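Bacterial regulatory proteins, tetR family (Corynebacterium glutamicum, PDB 3AQT) acts as a TetR-family transcriptional repressor that probably binds DNA through a helix-turn-helix motif and takes up resorcinol as its inducer. Local coordinates at residues Q46-L51 and R90-Q95; V67-I72 and I78-F83; V112-D117 and A162-L167; G125-L130 and T185-S190; M217-G222 and A226-I231. All coordinates share one frame; numbering follows the deposited sequence.

Interaction 1: residues Q46-L51 and R90-Q95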
# COMPACT_ATOMS: atom_id res chain seq x y z
N GLN B 46 16.14 12.84 26.59
CA GLN B 46 17.41 12.75 25.88
C GLN B 46 17.82 11.31 25.56
O GLN B 46 18.53 11.07 24.59
CB GLN B 46 18.52 13.45 26.66
CG GLN B 46 18.71 12.96 28.07
CD GLN B 46 20.05 13.38 28.65
OE1 GLN B 46 20.48 14.54 28.52
NE2 GLN B 46 20.73 12.44 29.31
N THR B 47 17.36 10.36 26.37
CA THR B 47 17.69 8.95 26.12
C THR B 47 16.96 8.49 24.86
O THR B 47 17.56 7.79 24.03
CB THR B 47 17.30 8.05 27.31
OG1 THR B 47 18.01 8.48 28.48
CG2 THR B 47 17.67 6.60 27.03
N ARG B 48 15.69 8.86 24.72
CA ARG B 48 14.94 8.47 23.51
C ARG B 48 15.69 9.05 22.32
O ARG B 48 15.92 8.36 21.33
CB ARG B 48 13.51 9.02 23.52
CG ARG B 48 12.56 8.30 24.47
CD ARG B 48 11.13 8.86 24.44
NE ARG B 48 10.28 8.25 23.42
CZ ARG B 48 10.15 8.68 22.17
NH1 ARG B 48 10.81 9.76 21.75
NH2 ARG B 48 9.34 8.04 21.33
N ALA B 49 16.08 10.31 22.43
CA ALA B 49 16.81 10.98 21.37
C ALA B 49 18.10 10.24 21.03
O ALA B 49 18.42 10.03 19.85
CB ALA B 49 17.12 12.41 21.79
N ARG B 50 18.83 9.82 22.06
CA ARG B 50 20.08 9.10 21.86
C ARG B 50 19.87 7.72 21.27
O ARG B 50 20.69 7.24 20.48
CB ARG B 50 20.84 8.98 23.18
CG ARG B 50 21.35 10.30 23.69
CD ARG B 50 21.98 10.17 25.05
NE ARG B 50 22.31 11.47 25.60
CZ ARG B 50 22.87 11.66 26.79
NH1 ARG B 50 23.17 10.62 27.56
NH2 ARG B 50 23.15 12.89 27.21
N LEU B 51 18.77 7.08 21.65
CA LEU B 51 18.44 5.76 21.12
C LEU B 51 18.11 5.90 19.64
O LEU B 51 18.56 5.08 18.82
CB LEU B 51 17.25 5.16 21.88
CG LEU B 51 17.60 4.64 23.27
CD1 LEU B 51 16.35 4.21 24.00
CD2 LEU B 51 18.56 3.46 23.14
N ARG B 90 9.98 -2.40 19.76
CA ARG B 90 10.91 -2.16 18.68
C ARG B 90 10.28 -1.30 17.59
O ARG B 90 10.90 -0.36 17.10
CB ARG B 90 11.37 -3.50 18.10
CG ARG B 90 12.41 -3.37 16.99
CD ARG B 90 12.93 -4.73 16.55
NE ARG B 90 14.23 -4.64 15.89
CZ ARG B 90 14.43 -4.15 14.67
NH1 ARG B 90 13.39 -3.71 13.97
NH2 ARG B 90 15.65 -4.11 14.16
N GLU B 91 9.05 -1.63 17.22
CA GLU B 91 8.33 -0.89 16.18
C GLU B 91 8.32 0.62 16.38
O GLU B 91 8.55 1.36 15.44
CB GLU B 91 6.89 -1.39 16.06
CG GLU B 91 6.63 -2.24 14.82
CD GLU B 91 6.87 -1.48 13.52
OE1 GLU B 91 6.17 -0.47 13.28
OE2 GLU B 91 7.76 -1.89 12.74
N GLN B 92 8.02 1.06 17.60
CA GLN B 92 7.97 2.49 17.87
C GLN B 92 9.31 3.15 17.50
O GLN B 92 9.33 4.19 16.84
CB GLN B 92 7.66 2.74 19.35
CG GLN B 92 6.34 3.48 19.61
CD GLN B 92 6.52 4.77 20.42
OE1 GLN B 92 6.91 4.74 21.60
NE2 GLN B 92 6.25 5.91 19.79
N LEU B 93 10.41 2.53 17.91
CA LEU B 93 11.73 3.06 17.62
C LEU B 93 11.98 3.09 16.13
O LEU B 93 12.58 4.02 15.60
CB LEU B 93 12.81 2.22 18.30
CG LEU B 93 14.27 2.56 17.95
CD1 LEU B 93 14.66 3.89 18.58
CD2 LEU B 93 15.19 1.46 18.44
N LEU B 94 11.54 2.04 15.44
CA LEU B 94 11.73 1.95 14.00
C LEU B 94 10.99 3.12 13.35
O LEU B 94 11.51 3.79 12.46
CB LEU B 94 11.15 0.63 13.49
CG LEU B 94 11.92 -0.12 12.40
CD1 LEU B 94 12.20 0.80 11.21
CD2 LEU B 94 13.23 -0.64 12.99
N GLN B 95 9.78 3.37 13.83
CA GLN B 95 8.98 4.45 13.30
C GLN B 95 9.62 5.81 13.51
O GLN B 95 9.54 6.67 12.63
CB GLN B 95 7.59 4.39 13.92
CG GLN B 95 6.74 3.30 13.31
CD GLN B 95 5.37 3.22 13.93
OE1 GLN B 95 4.76 4.23 14.27
NE2 GLN B 95 4.86 2.00 14.07
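Leu51 and Leu93 make the apolar half of this contact, and Arg48 and Gln92 make the polar half. The two backbones stay well apart: the nearest CA atoms, those of Leu51 and Leu93, are 8.0 Å from each other. Leu93 has CG anti to its backbone N (chi1 173°). This carries Leu93 CD1 across to helix 41-62, where it lies 4.1 Å from Leu51 O and 4.4 Å from Leu51 CB. The same side chain also packs on Ile52 and Ala55 of that helix and on Ile72 of helix 69-75.

Arg48 can be followed outward. From CB through CG and CD the chain runs extended and meets nothing of residues 90-95. At chi3 (88°) it bends. NE then gives a weak hydrogen bond to Tyr86 O. Beyond it, NH2 reaches Gln92, 4.1 Å from NE2 and equally far from OE1. Gln92 NE2 lies at the guanidinium edge, near its plane, and the amide plane is turned 39° from the guanidinium. This is a loose approach of two polar ends, not a bond.

The contact is therefore light, with 115 Å² buried in all. It joins helix 41-62 to the early part of helix 90-111, with helix 69-75 packed on both leucines. This is the small helical bundle of the TetR DNA-binding domain.

Interaction 2: residues V67-I72 and I78-F83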
# COMPACT_ATOMS: atom_id res chain seq x y z
N VAL B 67 20.02 -5.13 13.05
CA VAL B 67 20.47 -4.45 14.27
C VAL B 67 19.51 -4.70 15.42
O VAL B 67 18.33 -4.36 15.33
CB VAL B 67 20.59 -2.92 14.06
CG1 VAL B 67 21.07 -2.26 15.33
CG2 VAL B 67 21.54 -2.62 12.91
N GLY B 68 20.02 -5.29 16.49
CA GLY B 68 19.17 -5.58 17.63
C GLY B 68 19.20 -4.45 18.64
O GLY B 68 20.07 -3.58 18.57
N ILE B 69 18.28 -4.47 19.59
CA ILE B 69 18.23 -3.40 20.57
C ILE B 69 19.40 -3.42 21.55
O ILE B 69 19.69 -2.42 22.19
CB ILE B 69 16.88 -3.39 21.33
CG1 ILE B 69 16.99 -4.19 22.62
CG2 ILE B 69 15.76 -3.93 20.45
CD1 ILE B 69 17.36 -3.36 23.84
N ALA B 70 20.08 -4.56 21.67
CA ALA B 70 21.21 -4.62 22.58
C ALA B 70 22.31 -3.71 22.03
O ALA B 70 22.90 -2.92 22.76
CB ALA B 70 21.73 -6.05 22.69
N GLU B 71 22.56 -3.82 20.74
CA GLU B 71 23.59 -3.00 20.12
C GLU B 71 23.19 -1.52 20.11
O GLU B 71 24.03 -0.63 20.25
CB GLU B 71 23.86 -3.50 18.70
CG GLU B 71 25.07 -2.85 18.08
CD GLU B 71 25.51 -3.53 16.81
OE1 GLU B 71 26.58 -3.14 16.28
OE2 GLU B 71 24.79 -4.45 16.34
N ILE B 72 21.90 -1.26 19.97
CA ILE B 72 21.38 0.10 19.95
C ILE B 72 21.51 0.75 21.32
O ILE B 72 21.83 1.93 21.43
CB ILE B 72 19.90 0.10 19.50
CG1 ILE B 72 19.82 -0.25 18.02
CG2 ILE B 72 19.25 1.43 19.80
CD1 ILE B 72 18.43 -0.63 17.52
N ILE B 78 23.68 2.84 27.48
CA ILE B 78 22.76 2.48 28.57
C ILE B 78 22.64 0.95 28.67
O ILE B 78 23.00 0.23 27.74
CB ILE B 78 21.32 3.07 28.38
CG1 ILE B 78 20.63 2.42 27.18
CG2 ILE B 78 21.39 4.57 28.20
CD1 ILE B 78 19.12 2.63 27.12
N GLY B 79 22.16 0.46 29.82
CA GLY B 79 22.01 -0.97 30.00
C GLY B 79 20.97 -1.54 29.06
O GLY B 79 19.90 -0.96 28.89
N THR B 80 21.26 -2.69 28.45
CA THR B 80 20.33 -3.31 27.50
C THR B 80 18.96 -3.59 28.11
O THR B 80 17.92 -3.39 27.45
CB THR B 80 20.88 -4.63 26.94
OG1 THR B 80 22.05 -4.37 26.16
CG2 THR B 80 19.83 -5.31 26.07
N GLY B 81 18.95 -4.05 29.35
CA GLY B 81 17.69 -4.36 30.00
C GLY B 81 16.86 -3.13 30.33
O GLY B 81 15.78 -3.26 30.90
N THR B 82 17.35 -1.95 29.97
CA THR B 82 16.61 -0.73 30.28
C THR B 82 15.93 -0.07 29.09
O THR B 82 15.26 0.95 29.23
CB THR B 82 17.54 0.31 30.96
OG1 THR B 82 18.53 0.76 30.03
CG2 THR B 82 18.24 -0.31 32.16
N PHE B 83 16.09 -0.66 27.91
CA PHE B 83 15.50 -0.11 26.69
C PHE B 83 14.01 0.17 26.80
O PHE B 83 13.56 1.28 26.53
CB PHE B 83 15.73 -1.05 25.51
CG PHE B 83 15.13 -0.56 24.22
CD1 PHE B 83 15.81 0.37 23.43
CD2 PHE B 83 13.88 -1.01 23.80
CE1 PHE B 83 15.25 0.84 22.24
CE2 PHE B 83 13.32 -0.55 22.62
CZ PHE B 83 14.00 0.38 21.83
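Ala70 and Thr80 bring the two backbones close, with 5.2 Å between their CA atoms, where the first turn of helix 69-75 faces the 3-10 segment that begins at Thr80. Gly68 holds the N-cap position of the helix, and Gly68 O accepts the backbone bond from Ile72 N.

Ile69 carries most of the contact. Its CD1 points at the base of Phe83, 3.3 Å from CB and 3.6 Å from CG, while its CB lies over one face of the ring. The approach is very short, and with both Ile69 torsions near 93°, away from the staggered positions, its exact spacing is doubtful. Phe83 has CG anti to its backbone N (chi1 179°). The ring is thereby turned inward, where it also meets Leu51 and Leu93 of the flanking helices.

Thr80 comes in alongside. Its CG2 sits 3.9 Å from Ile69 CD1, and its OG1 is 3.7 Å from Ala70 CA. That hydroxyl is not left to the apolar surface: it shares a hydrogen bond with Thr73 OG1. Thr73 OG1 is also bonded to the carbonyls of Ile69 and Ala70.

Both segments lie in the predicted helix-turn-helix motif. The chemistry across the contact is van der Waals packing around Ile69 and Phe83, bordered by a threonine hydroxyl whose polar partner is on the first helix of the motif. The two parts of the motif are thus held against each other here by apolar fit, with a hydroxyl-to-hydroxyl bond, Thr80 to Thr73, at the margin.

Interaction 3: residues V112-D117 and A162-L167. With RCO (resorcinol), chain D.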
# COMPACT_ATOMS: atom_id res chain seq x y z
N VAL B 112 13.81 23.17 -2.29
CA VAL B 112 14.02 23.23 -3.74
C VAL B 112 12.77 23.20 -4.62
O VAL B 112 12.32 24.23 -5.12
CB VAL B 112 14.95 22.09 -4.19
CG1 VAL B 112 15.33 22.29 -5.64
CG2 VAL B 112 16.18 22.03 -3.30
N LEU B 113 12.22 22.01 -4.82
CA LEU B 113 11.05 21.81 -5.66
C LEU B 113 10.02 22.93 -5.77
O LEU B 113 9.83 23.48 -6.85
CB LEU B 113 10.34 20.51 -5.25
CG LEU B 113 10.96 19.22 -5.78
CD1 LEU B 113 10.92 19.22 -7.29
CD2 LEU B 113 12.39 19.10 -5.31
N THR B 114 9.36 23.26 -4.67
CA THR B 114 8.32 24.29 -4.70
C THR B 114 8.70 25.60 -5.41
O THR B 114 7.84 26.44 -5.68
CB THR B 114 7.80 24.62 -3.26
OG1 THR B 114 8.90 24.97 -2.42
CG2 THR B 114 7.08 23.41 -2.68
N LYS B 115 9.99 25.75 -5.74
CA LYS B 115 10.48 26.94 -6.43
C LYS B 115 10.29 26.81 -7.96
O LYS B 115 10.79 27.63 -8.73
CB LYS B 115 11.95 27.16 -6.09
CG LYS B 115 12.17 27.64 -4.65
CD LYS B 115 11.20 26.98 -3.66
CE LYS B 115 11.44 27.43 -2.22
NZ LYS B 115 11.40 28.92 -2.07
N LEU B 116 9.57 25.77 -8.37
CA LEU B 116 9.25 25.54 -9.77
C LEU B 116 7.83 26.10 -9.86
O LEU B 116 7.10 26.06 -8.88
CB LEU B 116 9.27 24.05 -10.09
CG LEU B 116 10.59 23.30 -9.91
CD1 LEU B 116 10.34 21.79 -9.83
CD2 LEU B 116 11.54 23.62 -11.05
N ASP B 117 7.44 26.61 -11.02
CA ASP B 117 6.11 27.18 -11.15
C ASP B 117 5.02 26.15 -11.37
O ASP B 117 3.92 26.29 -10.86
CB ASP B 117 6.07 28.21 -12.29
CG ASP B 117 6.98 29.39 -12.03
OD1 ASP B 117 6.82 30.05 -10.98
OD2 ASP B 117 7.86 29.66 -12.88
N ALA B 162 2.45 16.60 0.57
CA ALA B 162 1.91 16.13 -0.70
C ALA B 162 0.53 16.73 -0.91
O ALA B 162 0.20 17.20 -1.99
CB ALA B 162 1.84 14.61 -0.70
N ARG B 163 -0.27 16.73 0.14
CA ARG B 163 -1.62 17.26 0.05
C ARG B 163 -1.53 18.73 -0.38
O ARG B 163 -2.30 19.19 -1.23
CB ARG B 163 -2.33 17.13 1.40
CG ARG B 163 -3.84 17.33 1.34
CD ARG B 163 -4.47 17.11 2.71
NE ARG B 163 -5.92 17.05 2.65
CZ ARG B 163 -6.71 18.10 2.44
NH1 ARG B 163 -6.18 19.30 2.28
NH2 ARG B 163 -8.02 17.94 2.39
N ARG B 164 -0.60 19.46 0.21
CA ARG B 164 -0.40 20.87 -0.10
C ARG B 164 -0.10 21.02 -1.58
O ARG B 164 -0.73 21.82 -2.27
CB ARG B 164 0.79 21.41 0.70
CG ARG B 164 1.21 22.83 0.32
CD ARG B 164 2.62 23.10 0.77
NE ARG B 164 3.58 22.25 0.08
CZ ARG B 164 4.72 21.81 0.60
NH1 ARG B 164 5.05 22.15 1.85
NH2 ARG B 164 5.53 21.04 -0.11
N ASP B 165 0.88 20.26 -2.06
CA ASP B 165 1.26 20.32 -3.45
C ASP B 165 0.08 19.98 -4.36
O ASP B 165 -0.13 20.63 -5.38
CB ASP B 165 2.45 19.38 -3.73
CG ASP B 165 3.75 19.89 -3.12
OD1 ASP B 165 3.82 21.09 -2.76
OD2 ASP B 165 4.72 19.11 -3.02
N LEU B 166 -0.72 18.99 -3.97
CA LEU B 166 -1.88 18.61 -4.76
C LEU B 166 -2.96 19.68 -4.72
O LEU B 166 -3.58 19.98 -5.74
CB LEU B 166 -2.45 17.28 -4.27
CG LEU B 166 -1.58 16.05 -4.57
CD1 LEU B 166 -2.24 14.81 -3.97
CD2 LEU B 166 -1.39 15.90 -6.09
N LEU B 167 -3.19 20.27 -3.56
CA LEU B 167 -4.19 21.33 -3.44
C LEU B 167 -3.80 22.49 -4.34
O LEU B 167 -4.64 23.10 -4.99
CB LEU B 167 -4.27 21.83 -2.00
CG LEU B 167 -5.21 23.04 -1.85
CD1 LEU B 167 -6.61 22.66 -2.33
CD2 LEU B 167 -5.23 23.50 -0.40
C1 RCO D . 6.39 15.44 -0.66
C2 RCO D . 5.73 16.32 -1.58
C3 RCO D . 4.97 15.79 -2.66
C4 RCO D . 4.88 14.39 -2.82
C5 RCO D . 5.52 13.53 -1.92
C6 RCO D . 6.28 14.05 -0.84
O1 RCO D . 7.12 15.96 0.39
O3 RCO D . 4.32 16.62 -3.56
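Thr114 has its hydroxyl between the backbone N and the carbonyl carbon (chi1 55°), which sends CG2 toward helix 159-171. There Thr114 CG2 meets Arg164 NH2 at 3.8 Å and Asp165 OD1 at 4.0 Å, and the Thr114 side chain crosses both at about a right angle. Arg164 starts with CG anti to its backbone N and bends at chi3 (65°). The bend folds its guanidinium back beside the neighbouring carboxylate.

The grip is side-on. NE and NH2 both bond to the single oxygen OD1 of Asp165, NE at 3.1 Å. Asp165 OD1 lies in the guanidinium plane, but the two nitrogens come to it from above the carboxylate plane, on the same face. NH2 also makes a salt bridge to Asp110, the stronger partner of this arginine.

The other oxygen of Asp165 serves the ligand. Resorcinol O3 donates a hydrogen bond to OD2 at 2.6 Å. Ala162 lies beside the same part of the ring, with its CA 3.6 Å from C3.

The two carboxylate oxygens thus have separate tasks. The arginine probably stabilises the negative charge of this buried aspartate and fixes its rotation, leaving OD2 to accept from the ligand hydroxyl.

Interaction 4: residues G125-L130 and T185-S190. With RCO (resorcinol), chain D.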
# COMPACT_ATOMS: atom_id res chain seq x y z
N GLY B 125 8.47 15.84 -9.31
CA GLY B 125 9.84 15.88 -8.86
C GLY B 125 10.00 15.34 -7.45
O GLY B 125 10.98 14.65 -7.14
N SER B 126 9.05 15.68 -6.59
CA SER B 126 9.09 15.21 -5.22
C SER B 126 9.06 13.69 -5.21
O SER B 126 9.88 13.04 -4.56
CB SER B 126 7.90 15.76 -4.43
OG SER B 126 7.90 17.17 -4.38
N LEU B 127 8.11 13.12 -5.96
CA LEU B 127 7.97 11.68 -6.02
C LEU B 127 9.22 11.02 -6.59
O LEU B 127 9.66 9.98 -6.09
CB LEU B 127 6.74 11.31 -6.84
CG LEU B 127 5.43 11.77 -6.18
CD1 LEU B 127 4.23 11.44 -7.07
CD2 LEU B 127 5.29 11.09 -4.81
N ARG B 128 9.80 11.61 -7.63
CA ARG B 128 11.00 11.03 -8.23
C ARG B 128 12.14 11.00 -7.22
O ARG B 128 12.93 10.05 -7.21
CB ARG B 128 11.40 11.81 -9.48
CG ARG B 128 10.41 11.68 -10.62
CD ARG B 128 10.77 12.57 -11.77
NE ARG B 128 12.10 12.24 -12.29
CZ ARG B 128 12.77 13.00 -13.14
NH1 ARG B 128 12.26 14.15 -13.57
NH2 ARG B 128 13.97 12.61 -13.57
N HIS B 129 12.23 12.01 -6.36
CA HIS B 129 13.28 12.02 -5.34
C HIS B 129 13.07 10.89 -4.33
O HIS B 129 14.03 10.26 -3.91
CB HIS B 129 13.32 13.36 -4.60
CG HIS B 129 14.10 14.42 -5.31
ND1 HIS B 129 15.43 14.26 -5.64
CD2 HIS B 129 13.74 15.64 -5.76
CE1 HIS B 129 15.85 15.34 -6.27
NE2 HIS B 129 14.85 16.19 -6.36
N LEU B 130 11.81 10.64 -3.94
CA LEU B 130 11.52 9.58 -2.99
C LEU B 130 11.93 8.24 -3.58
O LEU B 130 12.60 7.44 -2.92
CB LEU B 130 10.03 9.58 -2.60
CG LEU B 130 9.56 10.81 -1.79
CD1 LEU B 130 8.10 10.71 -1.44
CD2 LEU B 130 10.39 10.92 -0.51
N THR B 185 -3.47 9.67 0.16
CA THR B 185 -3.23 8.34 0.67
C THR B 185 -2.93 7.32 -0.43
O THR B 185 -2.10 6.43 -0.23
CB THR B 185 -4.41 7.86 1.55
OG1 THR B 185 -4.00 6.70 2.28
CG2 THR B 185 -5.62 7.53 0.70
N CYS B 186 -3.57 7.45 -1.58
CA CYS B 186 -3.33 6.52 -2.69
C CYS B 186 -1.94 6.71 -3.27
O CYS B 186 -1.29 5.75 -3.70
CB CYS B 186 -4.37 6.70 -3.79
SG CYS B 186 -5.99 6.01 -3.37
N THR B 187 -1.48 7.96 -3.28
CA THR B 187 -0.16 8.28 -3.80
C THR B 187 0.89 7.49 -3.01
O THR B 187 1.75 6.84 -3.59
CB THR B 187 0.13 9.79 -3.67
OG1 THR B 187 -0.82 10.52 -4.47
CG2 THR B 187 1.53 10.12 -4.15
N PHE B 188 0.80 7.55 -1.68
CA PHE B 188 1.76 6.83 -0.87
C PHE B 188 1.57 5.31 -0.87
O PHE B 188 2.53 4.54 -0.72
CB PHE B 188 1.76 7.42 0.54
CG PHE B 188 2.43 8.76 0.60
CD1 PHE B 188 3.81 8.86 0.47
CD2 PHE B 188 1.69 9.92 0.69
CE1 PHE B 188 4.43 10.09 0.41
CE2 PHE B 188 2.30 11.17 0.64
CZ PHE B 188 3.68 11.26 0.50
N GLY B 189 0.33 4.87 -1.07
CA GLY B 189 0.08 3.44 -1.14
C GLY B 189 0.77 2.93 -2.39
O GLY B 189 1.41 1.88 -2.38
N SER B 190 0.66 3.71 -3.48
CA SER B 190 1.29 3.36 -4.76
C SER B 190 2.81 3.45 -4.68
O SER B 190 3.52 2.62 -5.26
CB SER B 190 0.83 4.31 -5.86
OG SER B 190 -0.55 4.15 -6.12
C1 RCO D . 6.39 15.44 -0.66
C2 RCO D . 5.73 16.32 -1.58
C3 RCO D . 4.97 15.79 -2.66
C4 RCO D . 4.88 14.39 -2.82
C5 RCO D . 5.52 13.53 -1.92
C6 RCO D . 6.28 14.05 -0.84
O1 RCO D . 7.12 15.96 0.39
O3 RCO D . 4.32 16.62 -3.56
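Leu127 and Thr187 meet methyl to methyl, and Leu130 and Phe188 meet beside them. The first pair is the closer one across the helices: Leu127 CD2 is 3.9 Å from Thr187 CG2, and the side chains cross at about a right angle. Thr187 holds CG2 anti to its backbone N. Its methyl therefore faces Leu127, while OG1 turns back to bond Ala183 O in its own helix.

The second pair is looser. Leu130 CD1 approaches Phe188 CE1 obliquely at 4.2 Å. The helices themselves are well separated, with 9.1 Å between the CA atoms of Leu127 and Thr187. Neither part faces solvent, as all four residues are buried.

Resorcinol fills in beside these pairs. Its C5 is 3.8 Å from Leu127 CD2, 3.8 Å from Phe188 CZ and 3.9 Å from Leu130 CD1. Of these two segments, Ser126 comes closest, its CB 3.4 Å from resorcinol C3. Ser126 OG is bonded to Val122 O, and it is the CB that packs against the ring. The ligand's hydrogen bond goes to Asp165.

On its far side helix 180-199 faces the second subunit, where Cys186 packs on Ser190 of that chain. Helices 119-134 and 180-199 thus form walls of the resorcinol pocket in the C-terminal domain. Leucine methyls and a phenyl ring supply part of its apolar lining, an arrangement that fits the inducer site of a TetR-family regulator.

Interaction 5: residues M217-G222 and A226-I231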
# COMPACT_ATOMS: atom_id res chain seq x y z
N MSE B 217 1.38 8.80 -11.44
CA MSE B 217 0.74 9.57 -10.38
C MSE B 217 0.18 10.86 -10.97
O MSE B 217 -0.88 11.35 -10.52
CB MSE B 217 1.71 9.87 -9.24
CG MSE B 217 2.13 8.65 -8.41
SE MSE B 217 0.64 7.53 -7.79
CE MSE B 217 -0.40 8.89 -6.92
N LEU B 218 0.87 11.41 -11.97
CA LEU B 218 0.41 12.63 -12.62
C LEU B 218 -0.88 12.33 -13.36
O LEU B 218 -1.81 13.13 -13.35
CB LEU B 218 1.46 13.18 -13.60
CG LEU B 218 2.62 13.95 -12.96
CD1 LEU B 218 3.57 14.47 -14.02
CD2 LEU B 218 2.06 15.10 -12.15
N ARG B 219 -0.93 11.18 -14.01
CA ARG B 219 -2.15 10.82 -14.72
C ARG B 219 -3.28 10.61 -13.72
O ARG B 219 -4.42 11.02 -13.95
CB ARG B 219 -1.92 9.57 -15.57
CG ARG B 219 -1.12 9.84 -16.83
CD ARG B 219 -1.15 8.66 -17.78
NE ARG B 219 -0.12 7.68 -17.45
CZ ARG B 219 1.09 7.67 -17.99
NH1 ARG B 219 1.42 8.59 -18.89
NH2 ARG B 219 1.97 6.75 -17.61
N MSE B 220 -2.95 10.01 -12.58
CA MSE B 220 -3.94 9.77 -11.55
C MSE B 220 -4.59 11.06 -11.08
O MSE B 220 -5.76 11.06 -10.70
CB MSE B 220 -3.33 9.05 -10.35
CG MSE B 220 -4.37 8.67 -9.32
SE MSE B 220 -3.62 7.98 -7.70
CE MSE B 220 -3.46 9.68 -6.77
N VAL B 221 -3.85 12.17 -11.10
CA VAL B 221 -4.43 13.44 -10.67
C VAL B 221 -4.96 14.34 -11.79
O VAL B 221 -5.17 15.55 -11.58
CB VAL B 221 -3.46 14.25 -9.75
CG1 VAL B 221 -3.36 13.56 -8.40
CG2 VAL B 221 -2.08 14.37 -10.39
N GLY B 222 -5.18 13.76 -12.97
CA GLY B 222 -5.77 14.52 -14.05
C GLY B 222 -4.92 15.15 -15.13
O GLY B 222 -5.37 16.07 -15.81
N ALA B 226 -0.10 11.75 -22.36
CA ALA B 226 1.16 12.06 -23.03
C ALA B 226 1.96 13.17 -22.35
O ALA B 226 3.20 13.13 -22.31
CB ALA B 226 0.91 12.43 -24.48
N GLU B 227 1.27 14.17 -21.82
CA GLU B 227 1.97 15.26 -21.17
C GLU B 227 2.68 14.79 -19.90
O GLU B 227 3.82 15.19 -19.63
CB GLU B 227 0.99 16.39 -20.85
CG GLU B 227 1.61 17.55 -20.12
CD GLU B 227 0.69 18.76 -20.07
OE1 GLU B 227 -0.54 18.57 -20.17
OE2 GLU B 227 1.21 19.89 -19.91
N ALA B 228 2.02 13.91 -19.15
CA ALA B 228 2.56 13.37 -17.90
C ALA B 228 3.99 12.85 -18.04
O ALA B 228 4.87 13.21 -17.26
CB ALA B 228 1.66 12.25 -17.38
N ARG B 229 4.21 11.99 -19.02
CA ARG B 229 5.52 11.41 -19.26
C ARG B 229 6.57 12.51 -19.45
O ARG B 229 7.64 12.48 -18.86
CB ARG B 229 5.46 10.50 -20.50
CG ARG B 229 6.77 9.88 -20.91
CD ARG B 229 7.34 8.98 -19.82
NE ARG B 229 8.75 8.70 -20.04
CZ ARG B 229 9.49 7.92 -19.25
NH1 ARG B 229 8.94 7.35 -18.18
NH2 ARG B 229 10.77 7.73 -19.51
N GLU B 230 6.24 13.50 -20.28
CA GLU B 230 7.15 14.60 -20.54
C GLU B 230 7.50 15.35 -19.27
O GLU B 230 8.67 15.67 -19.02
CB GLU B 230 6.52 15.57 -21.55
CG GLU B 230 7.23 16.91 -21.65
CD GLU B 230 6.50 18.04 -20.93
OE1 GLU B 230 5.28 18.19 -21.15
OE2 GLU B 230 7.16 18.78 -20.17
N ILE B 231 6.50 15.65 -18.46
CA ILE B 231 6.74 16.37 -17.22
C ILE B 231 7.62 15.57 -16.27
O ILE B 231 8.48 16.13 -15.59
CB ILE B 231 5.42 16.71 -16.52
CG1 ILE B 231 4.57 17.60 -17.42
CG2 ILE B 231 5.71 17.40 -15.19
CD1 ILE B 231 4.55 19.11 -17.17
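Leu218 and Ile231 cross at about a right angle, and the Ala228 methyl packs against both Leu218 and Arg219. Leu218 has CG beside its backbone N (chi1 -79°). Its CD1 reaches over to Ile231 CG2 at 3.8 Å and to the backbone Ala228 O at 3.7 Å. Lower down, Leu218 CB faces Ala228 CB at 3.9 Å. The small alanine lets the helices come close: the CA atoms of Leu218 and Ala228 are 5.7 Å apart.

Arg219 also packs on the alanine methyl. Its CG touches Ala228 CB at 3.7 Å. The chain then bends at chi3 (-85°), and NH1 curls back to lie 4.0 Å from the same methyl. The guanidinium is oblique to it. NH1 is held by a hydrogen bond to Ala225 O, at the start of the second helix. Arg219 of the second subunit bonds Met220 O of this chain, so the residue also takes part in the dimer.

The tight reversal between the helices begins with a Schellman motif. Gly222, at positive phi, is its C-prime residue; Gly222 N bonds Arg219 O, and Val223 N bonds Leu218 O.

Helix 209-220 is thus covered by the short helix 225-231 on this face. Leu218 also packs on Ala120 and Ala124 of helix 119-134. Of the selenomethionines, Met217 packs on both helix 119-134 and helix 180-199, and Met220 on helix 180-199.

In the fold
Interactions 1 and 2 share one core in the DNA-binding part: Leu93 CD2 lies 3.8 Å from Phe83 CZ, and Arg90 NH2 probably bonds Val67 O at 2.9 Å. Interactions 3 and 4 meet at resorcinol, where Ala162 CB is 3.7 Å from Phe188 CE2. Interaction 5 leans on interaction 4 through Leu127 CD1 and Met217 CB, 3.7 Å apart, and on interaction 3 through Leu166 and Val221. The centres of interactions 2 and 4 are about 34 Å apart, with nearest atoms about 21 Å. Helix 90-111 runs from the DNA-binding part to the pocket, where it contributes Leu109, so any effect of the ligand on DNA binding would probably pass along the helices, this one included.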